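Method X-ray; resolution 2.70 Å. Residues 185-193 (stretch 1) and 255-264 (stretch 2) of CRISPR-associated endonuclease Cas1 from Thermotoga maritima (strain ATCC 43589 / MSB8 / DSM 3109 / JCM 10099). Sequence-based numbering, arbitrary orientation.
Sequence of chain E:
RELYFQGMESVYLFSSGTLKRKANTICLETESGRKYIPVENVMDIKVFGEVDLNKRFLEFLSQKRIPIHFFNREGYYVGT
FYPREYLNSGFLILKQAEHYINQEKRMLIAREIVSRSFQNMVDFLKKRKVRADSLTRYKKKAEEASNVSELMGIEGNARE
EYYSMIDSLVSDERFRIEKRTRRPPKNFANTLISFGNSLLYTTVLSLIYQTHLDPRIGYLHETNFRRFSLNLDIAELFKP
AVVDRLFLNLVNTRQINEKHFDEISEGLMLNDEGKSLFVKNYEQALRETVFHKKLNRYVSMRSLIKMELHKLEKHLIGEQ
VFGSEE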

# COMPACT_ATOMS: atom_id res chain seq x y z
N PRO E 185 -24.90 25.63 1.14
CA PRO E 185 -25.63 26.38 2.16
C PRO E 185 -26.03 25.48 3.31
O PRO E 185 -26.14 24.26 3.14
N LYS E 186 -26.29 26.07 4.47
CA LYS E 186 -26.63 25.27 5.63
C LYS E 186 -28.14 25.09 5.67
O LYS E 186 -28.89 26.02 5.96
N ASN E 187 -28.57 23.87 5.36
CA ASN E 187 -29.97 23.50 5.43
C ASN E 187 -30.10 21.99 5.46
O ASN E 187 -29.10 21.28 5.37
N PHE E 188 -31.32 21.50 5.57
CA PHE E 188 -31.55 20.07 5.75
C PHE E 188 -31.00 19.26 4.57
O PHE E 188 -30.21 18.33 4.76
N ALA E 189 -31.42 19.62 3.36
CA ALA E 189 -31.11 18.85 2.17
C ALA E 189 -29.61 18.72 1.91
O ALA E 189 -29.13 17.63 1.61
N ASN E 190 -28.87 19.81 2.05
CA ASN E 190 -27.43 19.76 1.81
C ASN E 190 -26.69 18.99 2.90
O ASN E 190 -25.62 18.42 2.66
N THR E 191 -27.25 18.95 4.11
CA THR E 191 -26.68 18.13 5.17
C THR E 191 -26.79 16.65 4.80
O THR E 191 -25.88 15.86 5.06
N LEU E 192 -27.90 16.29 4.17
CA LEU E 192 -28.13 14.92 3.73
C LEU E 192 -27.26 14.56 2.53
O LEU E 192 -26.57 13.53 2.53
N ILE E 193 -27.29 15.41 1.50
CA ILE E 193 -26.50 15.17 0.29
C ILE E 193 -25.01 15.04 0.64
O ILE E 193 -24.34 14.12 0.17
N GLN E 255 -39.23 9.70 6.57
CA GLN E 255 -38.36 8.83 7.36
C GLN E 255 -37.28 9.69 7.95
O GLN E 255 -36.87 9.51 9.10
N ILE E 256 -36.81 10.63 7.14
CA ILE E 256 -35.94 11.70 7.59
C ILE E 256 -36.75 12.99 7.62
O ILE E 256 -37.37 13.37 6.62
N ASN E 257 -36.78 13.65 8.77
CA ASN E 257 -37.39 14.97 8.87
C ASN E 257 -36.67 15.85 9.88
O ASN E 257 -35.59 15.50 10.37
N GLU E 258 -37.29 16.98 10.20
CA GLU E 258 -36.66 18.01 11.02
C GLU E 258 -36.28 17.53 12.42
O GLU E 258 -35.45 18.16 13.09
N LYS E 259 -36.87 16.43 12.87
CA LYS E 259 -36.55 15.91 14.20
C LYS E 259 -35.16 15.27 14.23
O LYS E 259 -34.63 14.98 15.31
N HIS E 260 -34.57 15.07 13.06
CA HIS E 260 -33.29 14.38 12.93
C HIS E 260 -32.07 15.30 12.85
O HIS E 260 -30.95 14.83 12.60
N PHE E 261 -32.26 16.61 13.02
CA PHE E 261 -31.15 17.55 12.89
C PHE E 261 -30.90 18.40 14.14
O PHE E 261 -31.83 18.70 14.89
N ASP E 262 -29.64 18.79 14.34
CA ASP E 262 -29.23 19.67 15.44
C ASP E 262 -28.46 20.88 14.92
O ASP E 262 -27.79 20.79 13.89
N GLU E 263 -28.54 22.01 15.63
CA GLU E 263 -27.89 23.23 15.15
C GLU E 263 -26.38 23.31 15.45
O GLU E 263 -25.65 24.02 14.76
N ILE E 264 -25.91 22.58 16.45
CA ILE E 264 -24.51 22.66 16.85
C ILE E 264 -23.59 21.95 15.85
O ILE E 264 -23.59 22.25 14.66

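Pro-185 lies too far from stretch 2 to touch it. Lys-186 leaves the backbone sideways, with every chi angle t, and this extended chain brings its end nearer to Glu-263. NZ of Lys-186 is 4.2 Å from CG of Glu-263 and 4.3 Å from OE2 of Glu-263. The charges are opposite, but the distance is beyond a salt bridge.

Asn-187 points away and caps the helix that begins at Phe-188. Its chi1 is p, and its OD1 accepts from Asn-190 N at 3.0 Å. The same Asn-187 OD1 also accepts from Asn-190 ND2 at 2.9 Å.

Phe-188 points sideways with chi1 m. Its CD1 lies 3.6 Å from CD1 of Phe-261, over one face of the Phe-261 ring. The ring centroids are 4.6 Å apart and the planes meet at 31°, an oblique pairing. Phe-188 CZ also reaches CB of Glu-258 at 4.0 Å. Ala-189 points away, and Asn-190 is out of reach.

Thr-191 points toward stretch 2 with chi1 m. Its CG2 sits 3.7 Å from CE2 of Phe-261. Its OG1 donates to Asn-187 O at 2.9 Å, back within the first turn of the helix, and is also 4.4 Å from Phe-261 CE2.

Leu-192 also points toward stretch 2, with chi1 m and chi2 t. Its CD1 is 3.8 Å from CG2 of Ile-256, which points back with both chi angles m. Leu-192 CG is 3.9 Å from CZ of Phe-261. Ile-193 is out of reach.

Phe-261, chi1 m, is thus the center of the contact. Phe-188 covers one face of its ring, while Thr-191 and Leu-192 meet its edge. No hydrogen bond crosses between the stretches, so the packing is mainly apolar.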

# COMPACT_ATOMS: atom_id res chain seq x y z
CB PRO E 185 -26.87 26.89 1.42
CG PRO E 185 -26.53 26.82 -0.02
CD PRO E 185 -25.59 25.65 -0.16
CB LYS E 186 -26.08 25.94 6.90
CG LYS E 186 -26.82 25.67 8.19
CD LYS E 186 -26.10 26.36 9.34
CE LYS E 186 -27.01 26.62 10.52
NZ LYS E 186 -26.28 27.31 11.62
CB ASN E 187 -30.78 24.09 4.27
CG ASN E 187 -30.27 23.64 2.91
OD1 ASN E 187 -29.56 22.65 2.78
ND2 ASN E 187 -30.69 24.37 1.87
CB PHE E 188 -33.03 19.78 5.94
CG PHE E 188 -33.61 20.37 7.19
CD1 PHE E 188 -32.84 20.48 8.34
CD2 PHE E 188 -34.92 20.80 7.23
CE1 PHE E 188 -33.36 21.01 9.50
CE2 PHE E 188 -35.45 21.34 8.39
CZ PHE E 188 -34.67 21.44 9.52
CB ALA E 189 -31.79 19.46 0.95
CB ASN E 190 -26.85 21.16 1.66
CG ASN E 190 -27.19 21.79 0.32
OD1 ASN E 190 -26.73 21.33 -0.72
ND2 ASN E 190 -27.99 22.85 0.35
CB THR E 191 -27.39 18.36 6.51
OG1 THR E 191 -27.21 19.72 6.91
CG2 THR E 191 -26.83 17.44 7.59
CB LEU E 192 -29.60 14.71 3.39
CG LEU E 192 -30.53 14.66 4.60
CD1 LEU E 192 -31.97 14.68 4.15
CD2 LEU E 192 -30.25 13.42 5.45
CB ILE E 193 -26.69 16.30 -0.74
CG1 ILE E 193 -28.17 16.43 -1.12
CG2 ILE E 193 -25.84 16.03 -1.98
CD1 ILE E 193 -28.75 15.19 -1.74
CB GLN E 255 -37.75 7.72 6.52
CG GLN E 255 -38.70 6.60 6.18
CD GLN E 255 -37.98 5.48 5.46
OE1 GLN E 255 -38.08 5.34 4.24
NE2 GLN E 255 -37.23 4.67 6.22
CB ILE E 256 -34.71 11.87 6.68
CG1 ILE E 256 -33.76 10.68 6.81
CG2 ILE E 256 -33.99 13.17 6.99
CD1 ILE E 256 -32.99 10.63 8.12
CB ASN E 257 -38.88 14.86 9.22
CG ASN E 257 -39.12 14.04 10.47
OD1 ASN E 257 -38.69 14.40 11.56
ND2 ASN E 257 -39.83 12.92 10.31
CB GLU E 258 -37.57 19.24 11.13
CG GLU E 258 -38.97 18.95 11.67
CD GLU E 258 -39.92 18.40 10.61
OE1 GLU E 258 -39.49 18.22 9.45
OE2 GLU E 258 -41.09 18.13 10.95
CB LYS E 259 -37.62 14.91 14.65
CG LYS E 259 -37.35 13.46 14.27
CD LYS E 259 -38.56 12.60 14.61
CE LYS E 259 -38.28 11.12 14.38
NZ LYS E 259 -39.52 10.31 14.44
CB HIS E 260 -33.32 13.46 11.72
CG HIS E 260 -34.32 12.35 11.83
ND1 HIS E 260 -35.53 12.37 11.17
CD2 HIS E 260 -34.31 11.21 12.56
CE1 HIS E 260 -36.21 11.28 11.48
NE2 HIS E 260 -35.49 10.56 12.32
CB PHE E 261 -31.38 18.49 11.70
CG PHE E 261 -31.47 17.78 10.38
CD1 PHE E 261 -32.67 17.27 9.93
CD2 PHE E 261 -30.34 17.66 9.57
CE1 PHE E 261 -32.76 16.63 8.70
CE2 PHE E 261 -30.41 17.03 8.34
CZ PHE E 261 -31.62 16.51 7.91
CB ASP E 262 -28.37 18.91 16.45
CG ASP E 262 -29.07 17.70 17.05
OD1 ASP E 262 -30.32 17.71 17.12
OD2 ASP E 262 -28.37 16.75 17.43
CB GLU E 263 -28.58 24.47 15.73
CG GLU E 263 -28.12 25.78 15.09
CD GLU E 263 -28.32 27.00 15.97
OE1 GLU E 263 -28.90 26.87 17.07
OE2 GLU E 263 -27.88 28.10 15.56
CB ILE E 264 -24.28 22.04 18.25
CG1 ILE E 264 -22.88 22.39 18.76
CG2 ILE E 264 -24.48 20.54 18.20
CD1 ILE E 264 -22.69 22.16 20.26